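Local coordinates for protein putative acetyltransferase Ta0821 (Thermoplasma acidophilum DSM 1728, PDB 3C26) that probably transfers an acyl group, such as acetyl, as GNAT-family acetyltransferases do, at residues V124-E129 against P255-T260; A73-E78 against S104-T109; L80-V85 against Y181-D186. All coordinates share one frame; numbering follows the deposited sequence.

Overall arrangement
The three contacts form a triangle in the fold, with centres about 20 to 23 Å apart. Contact 2 packs strand 70-79 on helix 101-113 and closes before contact 1 opens at the end of strand 119-125, the next strand after that helix. There contact 1 pairs it with strand 258-265, recruited from the end of the chain. Contact 3 alternates with both along the sequence, tying the loop between strands 70-79 and 85-92 to strand 180-183. Contacts 2 and 3 touch, V85 CG1 lying 4.0 Å from M77 CB; contact 1 touches neither. Contacts 1 and 3 thus join strand 119-125 and the 80-85 loop to strands far later in the chain.

Contact 1 (V124-E129 against P255-T260); sequences VYSWNE and PASSLT. With EDO (1,2-ethanediol), chain H; EDO (1,2-ethanediol), chain I.
S126 OG meets S258 by standing between its own backbone N and carbonyl carbon (chi1 56°), and W127 CG takes the equivalent place on its residue (chi1 50°). From there S126 OG accepts a nearly straight hydrogen bond from S258 N (2.8 Å, 162°). The backbone answers in the other direction, S126 N giving its hydrogen to S258 O at 2.8 Å. Two residues back along the strand, V124 and T260 form an antiparallel hydrogen-bonded pair; Y125 and L259 between them are a non-hydrogen-bonded pair, and L259 CD1 sits over one face of the Y125 ring, 4.1 Å from Y125 CD1. The W127 ring presents its edge, S257 CB lying near its plane 3.8 Å from W127 CD1. At the same edge a water accepts from W127 NE1 (2.9 Å) and hydrogen-bonds S257 OG (2.8 Å). A 1,2-ethanediol, probably from the crystallisation liquor, joins S126 OG through O2 (2.6 Å) and also reaches A256 O. The polar tips of Y125 and S258 turn elsewhere, to M45 N and E145 OE2. K38 of the second subunit bonds S126 O and makes a salt bridge with E129, which places this turn at the dimer contact. Chemically, the serine hydroxyl takes over the acceptor role of a strand carbonyl just where the chain leaves strand 119-125 in a type I turn, so the ladder to strand 258-265 gains a side-chain rung and S258 keeps both backbone polar atoms bonded.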
ATOM      1  N   VAL A 124       3.355 -10.600 -10.117  1.00 21.82           N
ATOM      2  CA  VAL A 124       2.372  -9.502 -10.080  1.00 21.45           C
ATOM      3  C   VAL A 124       2.186  -8.923  -8.664  1.00 21.15           C
ATOM      4  O   VAL A 124       2.018  -9.657  -7.714  1.00 18.51           O
ATOM      5  CB  VAL A 124       0.989  -9.964 -10.605  1.00 22.16           C
ATOM      6  CG1 VAL A 124       0.082  -8.794 -10.767  1.00 22.96           C
ATOM      7  CG2 VAL A 124       1.155 -10.772 -11.919  1.00 20.35           C
ATOM      8  N   TYR A 125       2.282  -7.595  -8.533  1.00 19.46           N
ATOM      9  CA  TYR A 125       2.065  -6.959  -7.226  1.00 20.29           C
ATOM     10  C   TYR A 125       0.648  -7.219  -6.744  1.00 20.55           C
ATOM     11  O   TYR A 125      -0.286  -7.218  -7.521  1.00 20.32           O
ATOM     12  CB  TYR A 125       2.278  -5.463  -7.282  1.00 21.20           C
ATOM     13  CG  TYR A 125       3.708  -4.979  -7.336  1.00 18.56           C
ATOM     14  CD1 TYR A 125       4.570  -5.178  -6.263  1.00 23.18           C
ATOM     15  CD2 TYR A 125       4.164  -4.231  -8.403  1.00 21.86           C
ATOM     16  CE1 TYR A 125       5.833  -4.717  -6.283  1.00 20.07           C
ATOM     17  CE2 TYR A 125       5.441  -3.712  -8.407  1.00 20.00           C
ATOM     18  CZ  TYR A 125       6.274  -3.981  -7.367  1.00 21.56           C
ATOM     19  OH  TYR A 125       7.553  -3.428  -7.361  1.00 20.81           O
ATOM     20  N   SER A 126       0.517  -7.448  -5.444  1.00 21.51           N
ATOM     21  CA  SER A 126      -0.774  -7.755  -4.784  1.00 20.63           C
ATOM     22  C   SER A 126      -1.799  -6.616  -4.960  1.00 20.98           C
ATOM     23  O   SER A 126      -3.003  -6.834  -4.894  1.00 19.87           O
ATOM     24  CB  SER A 126      -0.567  -7.960  -3.284  1.00 21.39           C
ATOM     25  OG  SER A 126       0.063  -6.817  -2.690  1.00 18.04           O
ATOM     26  N   TRP A 127      -1.318  -5.398  -5.183  1.00 20.31           N
ATOM     27  CA  TRP A 127      -2.228  -4.218  -5.375  1.00 19.45           C
ATOM     28  C   TRP A 127      -2.597  -3.963  -6.840  1.00 20.08           C
ATOM     29  O   TRP A 127      -3.410  -3.091  -7.167  1.00 20.22           O
ATOM     30  CB  TRP A 127      -1.580  -2.941  -4.817  1.00 20.24           C
ATOM     31  CG  TRP A 127      -0.150  -2.689  -5.287  1.00 19.06           C
ATOM     32  CD1 TRP A 127       0.989  -2.889  -4.539  1.00 22.38           C
ATOM     33  CD2 TRP A 127       0.289  -2.144  -6.527  1.00 21.03           C
ATOM     34  NE1 TRP A 127       2.087  -2.562  -5.259  1.00 20.10           N
ATOM     35  CE2 TRP A 127       1.699  -2.074  -6.475  1.00 22.42           C
ATOM     36  CE3 TRP A 127      -0.365  -1.725  -7.699  1.00 25.93           C
ATOM     37  CZ2 TRP A 127       2.477  -1.603  -7.549  1.00 24.46           C
ATOM     38  CZ3 TRP A 127       0.410  -1.230  -8.766  1.00 22.01           C
ATOM     39  CH2 TRP A 127       1.808  -1.181  -8.683  1.00 25.11           C
ATOM     40  N   ASN A 128      -1.970  -4.713  -7.747  1.00 20.81           N
ATOM     41  CA  ASN A 128      -2.148  -4.457  -9.182  1.00 20.78           C
ATOM     42  C   ASN A 128      -3.327  -5.244  -9.711  1.00 21.06           C
ATOM     43  O   ASN A 128      -3.198  -6.217 -10.431  1.00 19.43           O
ATOM     44  CB  ASN A 128      -0.876  -4.717  -9.977  1.00 20.37           C
ATOM     45  CG  ASN A 128      -0.975  -4.188 -11.376  1.00 20.29           C
ATOM     46  OD1 ASN A 128      -2.024  -3.686 -11.764  1.00 20.16           O
ATOM     47  ND2 ASN A 128       0.134  -4.240 -12.140  1.00 18.62           N
ATOM     48  N   GLU A 129      -4.494  -4.760  -9.317  1.00 21.92           N
ATOM     49  CA  GLU A 129      -5.726  -5.452  -9.546  1.00 22.61           C
ATOM     50  C   GLU A 129      -6.010  -5.719 -11.025  1.00 23.81           C
ATOM     51  O   GLU A 129      -6.450  -6.804 -11.356  1.00 23.64           O
ATOM     52  CB  GLU A 129      -6.898  -4.726  -8.901  1.00 22.86           C
ATOM     53  CG  GLU A 129      -8.130  -5.572  -8.796  1.00 24.99           C
ATOM     54  CD  GLU A 129      -8.020  -6.733  -7.775  1.00 28.44           C
ATOM     55  OE1 GLU A 129      -7.130  -6.747  -6.922  1.00 27.24           O
ATOM     56  OE2 GLU A 129      -8.871  -7.640  -7.843  1.00 29.01           O
ATOM     57  N   PRO A 255       3.145  -6.322   6.351  1.00 31.67           N
ATOM     58  CA  PRO A 255       3.293  -5.552   5.132  1.00 31.74           C
ATOM     59  C   PRO A 255       1.958  -5.178   4.495  1.00 30.08           C
ATOM     60  O   PRO A 255       0.949  -5.846   4.674  1.00 30.50           O
ATOM     61  CB  PRO A 255       4.051  -6.514   4.231  1.00 32.49           C
ATOM     62  CG  PRO A 255       3.386  -7.842   4.574  1.00 33.20           C
ATOM     63  CD  PRO A 255       3.125  -7.775   6.067  1.00 33.19           C
ATOM     64  N   ALA A 256       1.989  -4.087   3.766  1.00 28.75           N
ATOM     65  CA  ALA A 256       0.834  -3.573   3.074  1.00 27.63           C
ATOM     66  C   ALA A 256       0.706  -4.253   1.733  1.00 27.40           C
ATOM     67  O   ALA A 256      -0.379  -4.334   1.167  1.00 27.77           O
ATOM     68  CB  ALA A 256       0.945  -2.092   2.882  1.00 28.33           C
ATOM     69  N   SER A 257       1.791  -4.812   1.250  1.00 25.94           N
ATOM     70  CA  SER A 257       1.709  -5.448  -0.028  1.00 26.13           C
ATOM     71  C   SER A 257       2.700  -6.567  -0.223  1.00 24.65           C
ATOM     72  O   SER A 257       3.584  -6.780   0.575  1.00 22.28           O
ATOM     73  CB  SER A 257       1.883  -4.410  -1.140  1.00 27.42           C
ATOM     74  OG  SER A 257       3.239  -4.017  -1.259  1.00 30.35           O
ATOM     75  N   SER A 258       2.495  -7.270  -1.316  1.00 23.24           N
ATOM     76  CA  SER A 258       3.305  -8.426  -1.660  1.00 24.22           C
ATOM     77  C   SER A 258       3.565  -8.585  -3.159  1.00 23.78           C
ATOM     78  O   SER A 258       2.893  -7.991  -4.018  1.00 22.76           O
ATOM     79  CB  SER A 258       2.690  -9.726  -1.107  1.00 24.46           C
ATOM     80  OG  SER A 258       1.579 -10.218  -1.839  1.00 26.04           O
ATOM     81  N   LEU A 259       4.615  -9.338  -3.430  1.00 23.05           N
ATOM     82  CA  LEU A 259       4.930  -9.778  -4.796  1.00 22.88           C
ATOM     83  C   LEU A 259       4.427 -11.202  -4.966  1.00 22.98           C
ATOM     84  O   LEU A 259       4.936 -12.150  -4.380  1.00 23.12           O
ATOM     85  CB  LEU A 259       6.425  -9.713  -5.114  1.00 23.08           C
ATOM     86  CG  LEU A 259       6.727  -9.927  -6.607  1.00 23.00           C
ATOM     87  CD1 LEU A 259       6.160  -8.751  -7.413  1.00 18.53           C
ATOM     88  CD2 LEU A 259       8.213 -10.087  -6.848  1.00 22.20           C
ATOM     89  N   THR A 260       3.433 -11.340  -5.813  1.00 22.20           N
ATOM     90  CA  THR A 260       2.790 -12.616  -6.027  1.00 21.69           C
ATOM     91  C   THR A 260       3.290 -13.270  -7.280  1.00 21.44           C
ATOM     92  O   THR A 260       3.673 -12.584  -8.232  1.00 20.29           O
ATOM     93  CB  THR A 260       1.231 -12.441  -6.115  1.00 22.55           C
ATOM     94  OG1 THR A 260       0.864 -11.784  -7.335  1.00 22.61           O
ATOM     95  CG2 THR A 260       0.679 -11.649  -4.895  1.00 22.92           C
TER
HETATM   96  C1  EDO H 272      -2.688  -3.621  -0.631  1.00 43.64           C
HETATM   97  O1  EDO H 272      -1.467  -2.884  -0.813  1.00 43.81           O
HETATM   98  C2  EDO H 272      -2.817  -4.670  -1.718  1.00 42.66           C
HETATM   99  O2  EDO H 272      -1.834  -5.618  -1.366  1.00 41.66           O
HETATM  100  C1  EDO I 273      -6.934 -11.558  -7.928  1.00 47.01           C
HETATM  101  O1  EDO I 273      -7.494 -10.322  -8.404  1.00 44.53           O
HETATM  102  C2  EDO I 273      -7.894 -12.710  -8.163  1.00 46.58           C
HETATM  103  O2  EDO I 273      -8.125 -12.808  -9.564  1.00 49.30           O
HETATM  104  O   HOH W   1       4.354  -2.797  -3.474  1.00 25.68           O

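Contact 2 (A73-E78 against S104-T109); sequences ATIHME and SIMQET. With EDO (1,2-ethanediol), chain E.
Strand 70-79 and helix 101-113 pack here in the GNAT-family core; in this fold the helix after the fourth strand typically starts at the loop that binds the cofactor pyrophosphate, and helix 101-113, after strand 85-92, is consistent with that place. The short segments run at 39° to each other, their axes 9.1 Å apart, and I75 and I105 are central. I105 CG1 is anti to the backbone N (chi1 -157°), and CD1 beyond it lies against the strand backbone, 3.6 Å from T74 C. The same methyl touches I75 CG2 at 3.9 Å and also reaches A73 CB. I75 CD1 meets the selenium of selenomethionine M106 at 4.0 Å, the two side chains crossing at about a right angle, while I75 CG2, already against I105, also lies 3.4 Å from T109 OG1. Selenomethionine M77 comes to T109 tip to tip, its CE 3.8 Å from OG1 and 3.9 Å from CG2. F8 of strand 7-10 also packs on M77, I105 and T109, and L87 of strand 85-92 touches M77 and T109. T109 OG1 donates to I105 O (2.8 Å) one helical turn back. That carbonyl also accepts from T109 N, on the opposite face of its plane. The hydroxyl thus spends its hydrogen within the helix, which lets it lie against apolar strand side chains, and the interface holds by van der Waals packing.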
ATOM      1  N   ALA A  73       4.362  -1.895 -27.289  1.00 21.88           N
ATOM      2  CA  ALA A  73       4.336  -2.701 -26.043  1.00 21.07           C
ATOM      3  C   ALA A  73       5.490  -3.691 -26.036  1.00 21.99           C
ATOM      4  O   ALA A  73       5.995  -4.137 -27.108  1.00 23.11           O
ATOM      5  CB  ALA A  73       3.028  -3.457 -25.895  1.00 20.91           C
ATOM      6  N   THR A  74       5.920  -4.030 -24.828  1.00 20.93           N
ATOM      7  CA  THR A  74       6.967  -5.040 -24.665  1.00 20.22           C
ATOM      8  C   THR A  74       6.515  -6.141 -23.752  1.00 20.69           C
ATOM      9  O   THR A  74       5.632  -5.965 -22.894  1.00 20.88           O
ATOM     10  CB  THR A  74       8.268  -4.436 -24.029  1.00 20.64           C
ATOM     11  OG1 THR A  74       7.985  -3.920 -22.703  1.00 19.80           O
ATOM     12  CG2 THR A  74       8.856  -3.326 -24.890  1.00 18.36           C
ATOM     13  N   ILE A  75       7.122  -7.299 -23.968  1.00 20.53           N
ATOM     14  CA  ILE A  75       7.085  -8.387 -23.007  1.00 20.91           C
ATOM     15  C   ILE A  75       8.461  -9.075 -23.034  1.00 21.68           C
ATOM     16  O   ILE A  75       9.012  -9.313 -24.115  1.00 20.93           O
ATOM     17  CB  ILE A  75       5.950  -9.438 -23.278  1.00 21.34           C
ATOM     18  CG1 ILE A  75       5.876 -10.470 -22.167  1.00 23.20           C
ATOM     19  CG2 ILE A  75       6.227 -10.239 -24.557  1.00 17.78           C
ATOM     20  CD1 ILE A  75       5.125 -10.062 -21.001  1.00 26.95           C
ATOM     21  N   HIS A  76       8.997  -9.371 -21.840  1.00 22.56           N
ATOM     22  CA  HIS A  76      10.234 -10.162 -21.704  1.00 23.97           C
ATOM     23  C   HIS A  76       9.896 -11.639 -21.432  1.00 24.33           C
ATOM     24  O   HIS A  76       8.979 -11.941 -20.697  1.00 24.55           O
ATOM     25  CB  HIS A  76      11.117  -9.605 -20.573  1.00 23.41           C
ATOM     26  CG  HIS A  76      12.367 -10.404 -20.315  1.00 24.12           C
ATOM     27  ND1 HIS A  76      12.642 -11.001 -19.095  1.00 21.93           N
ATOM     28  CD2 HIS A  76      13.416 -10.695 -21.123  1.00 18.44           C
ATOM     29  CE1 HIS A  76      13.799 -11.643 -19.183  1.00 22.00           C
ATOM     30  NE2 HIS A  76      14.292 -11.462 -20.397  1.00 18.86           N
HETATM   31  N   MSE A  77      10.643 -12.546 -22.057  1.00 24.43           N
HETATM   32  CA  MSE A  77      10.510 -13.978 -21.797  1.00 25.36           C
HETATM   33  C   MSE A  77      11.887 -14.611 -21.528  1.00 25.50           C
HETATM   34  O   MSE A  77      12.879 -14.328 -22.189  1.00 25.91           O
HETATM   35  CB  MSE A  77       9.949 -14.729 -23.005  1.00 25.64           C
HETATM   36  CG  MSE A  77       8.754 -14.169 -23.632  1.00 29.83           C
HETATM   37 SE   MSE A  77       8.530 -15.033 -25.404  0.75 30.76          SE
HETATM   38  CE  MSE A  77       7.433 -13.583 -26.063  1.00 34.00           C
ATOM     39  N   GLU A  78      11.934 -15.501 -20.565  1.00 25.62           N
ATOM     40  CA  GLU A  78      13.178 -16.160 -20.279  1.00 25.28           C
ATOM     41  C   GLU A  78      12.970 -17.574 -19.800  1.00 25.51           C
ATOM     42  O   GLU A  78      12.330 -17.802 -18.778  1.00 23.87           O
ATOM     43  CB  GLU A  78      14.004 -15.362 -19.259  1.00 25.31           C
ATOM     44  CG  GLU A  78      15.298 -16.078 -18.967  1.00 26.48           C
ATOM     45  CD  GLU A  78      16.313 -15.242 -18.259  1.00 28.82           C
ATOM     46  OE1 GLU A  78      16.330 -14.026 -18.468  1.00 32.58           O
ATOM     47  OE2 GLU A  78      17.100 -15.828 -17.486  1.00 32.71           O
ATOM     48  N   SER A 104      -3.394  -8.332 -25.228  1.00 24.62           N
ATOM     49  CA  SER A 104      -3.060  -8.795 -26.584  1.00 24.79           C
ATOM     50  C   SER A 104      -1.686  -9.347 -26.598  1.00 23.10           C
ATOM     51  O   SER A 104      -1.442 -10.356 -27.195  1.00 24.28           O
ATOM     52  CB  SER A 104      -3.126  -7.688 -27.634  1.00 25.33           C
ATOM     53  OG  SER A 104      -4.439  -7.129 -27.663  1.00 29.02           O
ATOM     54  N   ILE A 105      -0.770  -8.661 -25.956  1.00 23.10           N
ATOM     55  CA  ILE A 105       0.624  -9.134 -25.960  1.00 24.00           C
ATOM     56  C   ILE A 105       0.732 -10.442 -25.191  1.00 23.77           C
ATOM     57  O   ILE A 105       1.467 -11.299 -25.571  1.00 25.01           O
ATOM     58  CB  ILE A 105       1.676  -8.086 -25.492  1.00 24.02           C
ATOM     59  CG1 ILE A 105       3.017  -8.505 -26.095  1.00 23.90           C
ATOM     60  CG2 ILE A 105       1.728  -7.902 -23.935  1.00 24.21           C
ATOM     61  CD1 ILE A 105       4.055  -7.428 -26.088  1.00 23.75           C
HETATM   62  N   MSE A 106      -0.051 -10.600 -24.146  1.00 24.83           N
HETATM   63  CA  MSE A 106      -0.057 -11.851 -23.352  1.00 24.10           C
HETATM   64  C   MSE A 106      -0.652 -13.012 -24.156  1.00 24.01           C
HETATM   65  O   MSE A 106      -0.147 -14.172 -24.151  1.00 23.60           O
HETATM   66  CB  MSE A 106      -0.842 -11.676 -22.035  1.00 25.31           C
HETATM   67  CG  MSE A 106      -0.099 -10.831 -20.986  1.00 26.68           C
HETATM   68 SE   MSE A 106       1.558 -11.737 -20.418  0.75 30.43          SE
HETATM   69  CE  MSE A 106       0.720 -13.408 -19.836  1.00 24.98           C
ATOM     70  N   GLN A 107      -1.739 -12.720 -24.851  1.00 22.64           N
ATOM     71  CA  GLN A 107      -2.340 -13.750 -25.738  1.00 22.89           C
ATOM     72  C   GLN A 107      -1.375 -14.173 -26.864  1.00 22.58           C
ATOM     73  O   GLN A 107      -1.280 -15.351 -27.202  1.00 21.42           O
ATOM     74  CB  GLN A 107      -3.667 -13.300 -26.313  1.00 22.56           C
ATOM     75  CG  GLN A 107      -4.713 -13.026 -25.266  1.00 26.10           C
ATOM     76  CD  GLN A 107      -5.993 -12.476 -25.857  1.00 28.89           C
ATOM     77  OE1 GLN A 107      -6.008 -11.389 -26.455  1.00 36.05           O
ATOM     78  NE2 GLN A 107      -7.070 -13.180 -25.653  1.00 28.20           N
ATOM     79  N   GLU A 108      -0.669 -13.210 -27.453  1.00 22.79           N
ATOM     80  CA  GLU A 108       0.296 -13.553 -28.484  1.00 23.01           C
ATOM     81  C   GLU A 108       1.392 -14.365 -27.870  1.00 23.01           C
ATOM     82  O   GLU A 108       1.879 -15.327 -28.464  1.00 24.02           O
ATOM     83  CB  GLU A 108       0.916 -12.312 -29.114  1.00 23.94           C
ATOM     84  CG  GLU A 108      -0.055 -11.498 -29.831  1.00 26.45           C
ATOM     85  CD  GLU A 108      -0.394 -12.057 -31.193  1.00 31.16           C
ATOM     86  OE1 GLU A 108       0.282 -13.006 -31.664  1.00 33.19           O
ATOM     87  OE2 GLU A 108      -1.334 -11.513 -31.813  1.00 34.32           O
ATOM     88  N   THR A 109       1.821 -13.945 -26.685  1.00 23.16           N
ATOM     89  CA  THR A 109       2.869 -14.680 -25.952  1.00 21.97           C
ATOM     90  C   THR A 109       2.445 -16.146 -25.624  1.00 22.63           C
ATOM     91  O   THR A 109       3.223 -17.092 -25.810  1.00 20.73           O
ATOM     92  CB  THR A 109       3.315 -13.924 -24.676  1.00 22.61           C
ATOM     93  OG1 THR A 109       3.867 -12.656 -25.050  1.00 21.43           O
ATOM     94  CG2 THR A 109       4.381 -14.700 -23.860  1.00 19.65           C
TER
HETATM   95  C1  EDO E 269      11.813 -12.349 -15.592  1.00 33.03           C
HETATM   96  O1  EDO E 269      13.128 -12.229 -16.115  1.00 32.32           O
HETATM   97  C2  EDO E 269      11.082 -11.055 -15.829  1.00 34.27           C
HETATM   98  O2  EDO E 269      10.967 -10.808 -17.210  1.00 30.93           O

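Contact 3 (L80-V85 against Y181-D186); sequences LPDGSV and YMCSDD
D82 and C183 make the tight half of this contact, P81 and the chain beyond C183 the looser side. D82 CG stands between its backbone N and carbonyl carbon (chi1 59°), and the carboxylate is used by both its oxygens. OD2 accepts from C183 N at 3.0 Å (156°), the donor standing above the carboxylate plane, and also forms a salt bridge with R121 of strand 119-125. OD1 turns back into its own loop, accepting from S84 N at 3.0 Å in an Asx turn and from S84 OG at 2.6 Å on the syn side. Three donors of the two segments and R121 grip the carboxylate, which holds its rotation and would be expected to favour the charged form. L80 belongs to the close-packed side too: L80 CD1 lies 3.3 Å from Y181 O and 3.9 Å from CB of selenomethionine M182, the L80 and M182 side chains crossing at about a right angle. Toward solvent the fit slackens. P81, an exposed residue, brings only CD to the selenium of M182, at 4.1 Å, and past C183 the chain draws away from the loop, with D185 exposed. The loop contains a type I turn from L80 to G83 and leads from strand 70-79 into strand 85-92. Strand 180-183 pairs with strand 174-177 and is pinned to it by the disulfide between C183 and C174. R121 binds both D82 OD2 and Y181 O, placing strand 119-125 beside the junction, while D186 caps the start of helix 187-193 beyond it.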
ATOM      1  N   LEU A  80      13.761 -20.920 -18.090  1.00 25.89           N
ATOM      2  CA  LEU A  80      14.416 -21.209 -16.819  1.00 25.33           C
ATOM      3  C   LEU A  80      14.958 -22.632 -16.845  1.00 26.24           C
ATOM      4  O   LEU A  80      14.676 -23.375 -17.754  1.00 26.35           O
ATOM      5  CB  LEU A  80      13.448 -21.019 -15.666  1.00 25.66           C
ATOM      6  CG  LEU A  80      12.679 -19.673 -15.635  1.00 24.01           C
ATOM      7  CD1 LEU A  80      11.855 -19.580 -14.388  1.00 22.12           C
ATOM      8  CD2 LEU A  80      13.680 -18.501 -15.784  1.00 16.54           C
ATOM      9  N   PRO A  81      15.743 -23.001 -15.849  1.00 26.08           N
ATOM     10  CA  PRO A  81      16.374 -24.316 -15.873  1.00 26.43           C
ATOM     11  C   PRO A  81      15.377 -25.476 -15.683  1.00 25.65           C
ATOM     12  O   PRO A  81      15.617 -26.598 -16.124  1.00 27.33           O
ATOM     13  CB  PRO A  81      17.375 -24.247 -14.708  1.00 26.54           C
ATOM     14  CG  PRO A  81      17.551 -22.833 -14.394  1.00 26.68           C
ATOM     15  CD  PRO A  81      16.251 -22.146 -14.768  1.00 27.38           C
ATOM     16  N   ASP A  82      14.276 -25.211 -15.010  1.00 24.17           N
ATOM     17  CA  ASP A  82      13.255 -26.264 -14.800  1.00 24.22           C
ATOM     18  C   ASP A  82      12.397 -26.456 -16.072  1.00 23.81           C
ATOM     19  O   ASP A  82      11.511 -27.304 -16.134  1.00 25.04           O
ATOM     20  CB  ASP A  82      12.386 -25.968 -13.573  1.00 23.93           C
ATOM     21  CG  ASP A  82      11.671 -24.649 -13.677  1.00 24.86           C
ATOM     22  OD1 ASP A  82      11.773 -23.997 -14.719  1.00 26.60           O
ATOM     23  OD2 ASP A  82      11.016 -24.239 -12.707  1.00 26.95           O
ATOM     24  N   GLY A  83      12.676 -25.653 -17.081  1.00 24.05           N
ATOM     25  CA  GLY A  83      12.020 -25.782 -18.370  1.00 23.70           C
ATOM     26  C   GLY A  83      10.840 -24.833 -18.521  1.00 23.42           C
ATOM     27  O   GLY A  83      10.233 -24.747 -19.583  1.00 23.32           O
ATOM     28  N   SER A  84      10.517 -24.115 -17.445  1.00 23.93           N
ATOM     29  CA  SER A  84       9.410 -23.135 -17.491  1.00 23.29           C
ATOM     30  C   SER A  84       9.928 -21.866 -18.143  1.00 23.26           C
ATOM     31  O   SER A  84      11.126 -21.735 -18.409  1.00 21.64           O
ATOM     32  CB  SER A  84       8.875 -22.787 -16.112  1.00 23.73           C
ATOM     33  OG  SER A  84       9.892 -22.260 -15.309  1.00 26.87           O
ATOM     34  N   VAL A  85       9.009 -20.949 -18.421  1.00 22.06           N
ATOM     35  CA  VAL A  85       9.363 -19.640 -18.988  1.00 22.28           C
ATOM     36  C   VAL A  85       8.796 -18.566 -18.081  1.00 22.21           C
ATOM     37  O   VAL A  85       7.604 -18.523 -17.818  1.00 22.76           O
ATOM     38  CB  VAL A  85       8.846 -19.456 -20.467  1.00 22.85           C
ATOM     39  CG1 VAL A  85       9.103 -18.040 -20.978  1.00 21.80           C
ATOM     40  CG2 VAL A  85       9.464 -20.514 -21.371  1.00 20.81           C
ATOM     41  N   TYR A 181      11.080 -17.019 -10.771  1.00 24.33           N
ATOM     42  CA  TYR A 181      10.666 -18.077  -9.857  1.00 24.48           C
ATOM     43  C   TYR A 181      10.911 -19.430 -10.550  1.00 24.15           C
ATOM     44  O   TYR A 181      10.236 -19.806 -11.509  1.00 23.02           O
ATOM     45  CB  TYR A 181       9.192 -17.909  -9.418  1.00 23.51           C
ATOM     46  CG  TYR A 181       8.834 -18.710  -8.181  1.00 24.78           C
ATOM     47  CD1 TYR A 181       9.266 -18.293  -6.905  1.00 23.95           C
ATOM     48  CD2 TYR A 181       8.058 -19.856  -8.263  1.00 23.06           C
ATOM     49  CE1 TYR A 181       8.931 -18.982  -5.776  1.00 24.54           C
ATOM     50  CE2 TYR A 181       7.758 -20.563  -7.129  1.00 21.50           C
ATOM     51  CZ  TYR A 181       8.201 -20.140  -5.894  1.00 22.38           C
ATOM     52  OH  TYR A 181       7.863 -20.872  -4.776  1.00 26.88           O
HETATM   53  N   MSE A 182      11.862 -20.165 -10.012  1.00 24.13           N
HETATM   54  CA  MSE A 182      12.338 -21.391 -10.628  1.00 24.92           C
HETATM   55  C   MSE A 182      12.482 -22.517  -9.625  1.00 25.51           C
HETATM   56  O   MSE A 182      12.748 -22.294  -8.455  1.00 25.57           O
HETATM   57  CB  MSE A 182      13.718 -21.125 -11.272  1.00 25.88           C
HETATM   58  CG  MSE A 182      14.806 -20.753 -10.284  1.00 25.84           C
HETATM   59 SE   MSE A 182      16.606 -20.373 -11.060  0.75 26.78          SE
HETATM   60  CE  MSE A 182      16.291 -18.622 -11.805  1.00 22.48           C
ATOM     61  N   CYS A 183      12.343 -23.725 -10.120  1.00 26.28           N
ATOM     62  CA  CYS A 183      12.463 -24.903  -9.293  1.00 28.31           C
ATOM     63  C   CYS A 183      13.600 -25.788  -9.766  1.00 30.30           C
ATOM     64  O   CYS A 183      14.011 -25.779 -10.932  1.00 28.35           O
ATOM     65  CB  CYS A 183      11.160 -25.699  -9.244  1.00 27.67           C
ATOM     66  SG  CYS A 183       9.670 -24.664  -9.033  1.00 26.91           S
ATOM     67  N   SER A 184      14.146 -26.499  -8.805  1.00 32.97           N
ATOM     68  CA  SER A 184      15.149 -27.522  -9.097  1.00 36.05           C
ATOM     69  C   SER A 184      15.266 -28.506  -7.934  1.00 38.42           C
ATOM     70  O   SER A 184      15.516 -28.104  -6.790  1.00 38.79           O
ATOM     71  CB  SER A 184      16.500 -26.902  -9.436  1.00 36.33           C
ATOM     72  OG  SER A 184      17.484 -27.917  -9.458  1.00 38.72           O
ATOM     73  N   ASP A 185      15.054 -29.786  -8.280  1.00 41.28           N
ATOM     74  CA  ASP A 185      15.058 -30.976  -7.348  1.00 43.02           C
ATOM     75  C   ASP A 185      16.283 -30.988  -6.504  1.00 43.66           C
ATOM     76  O   ASP A 185      16.306 -31.399  -5.335  1.00 43.30           O
ATOM     77  CB  ASP A 185      15.100 -32.311  -8.126  1.00 43.41           C
ATOM     78  CG  ASP A 185      13.784 -32.622  -8.854  1.00 44.67           C
ATOM     79  OD1 ASP A 185      12.814 -31.828  -8.719  1.00 46.15           O
ATOM     80  OD2 ASP A 185      13.725 -33.650  -9.563  1.00 44.86           O
ATOM     81  N   ASP A 186      17.327 -30.624  -7.207  1.00 44.79           N
ATOM     82  CA  ASP A 186      18.622 -30.465  -6.634  1.00 45.63           C
ATOM     83  C   ASP A 186      18.950 -29.003  -6.730  1.00 46.05           C
ATOM     84  O   ASP A 186      19.365 -28.564  -7.801  1.00 46.28           O
ATOM     85  CB  ASP A 186      19.653 -31.232  -7.434  1.00 46.27           C
ATOM     86  CG  ASP A 186      21.061 -30.982  -6.925  1.00 48.42           C
ATOM     87  OD1 ASP A 186      21.168 -30.357  -5.840  1.00 49.75           O
ATOM     88  OD2 ASP A 186      22.041 -31.388  -7.593  1.00 50.62           O
TER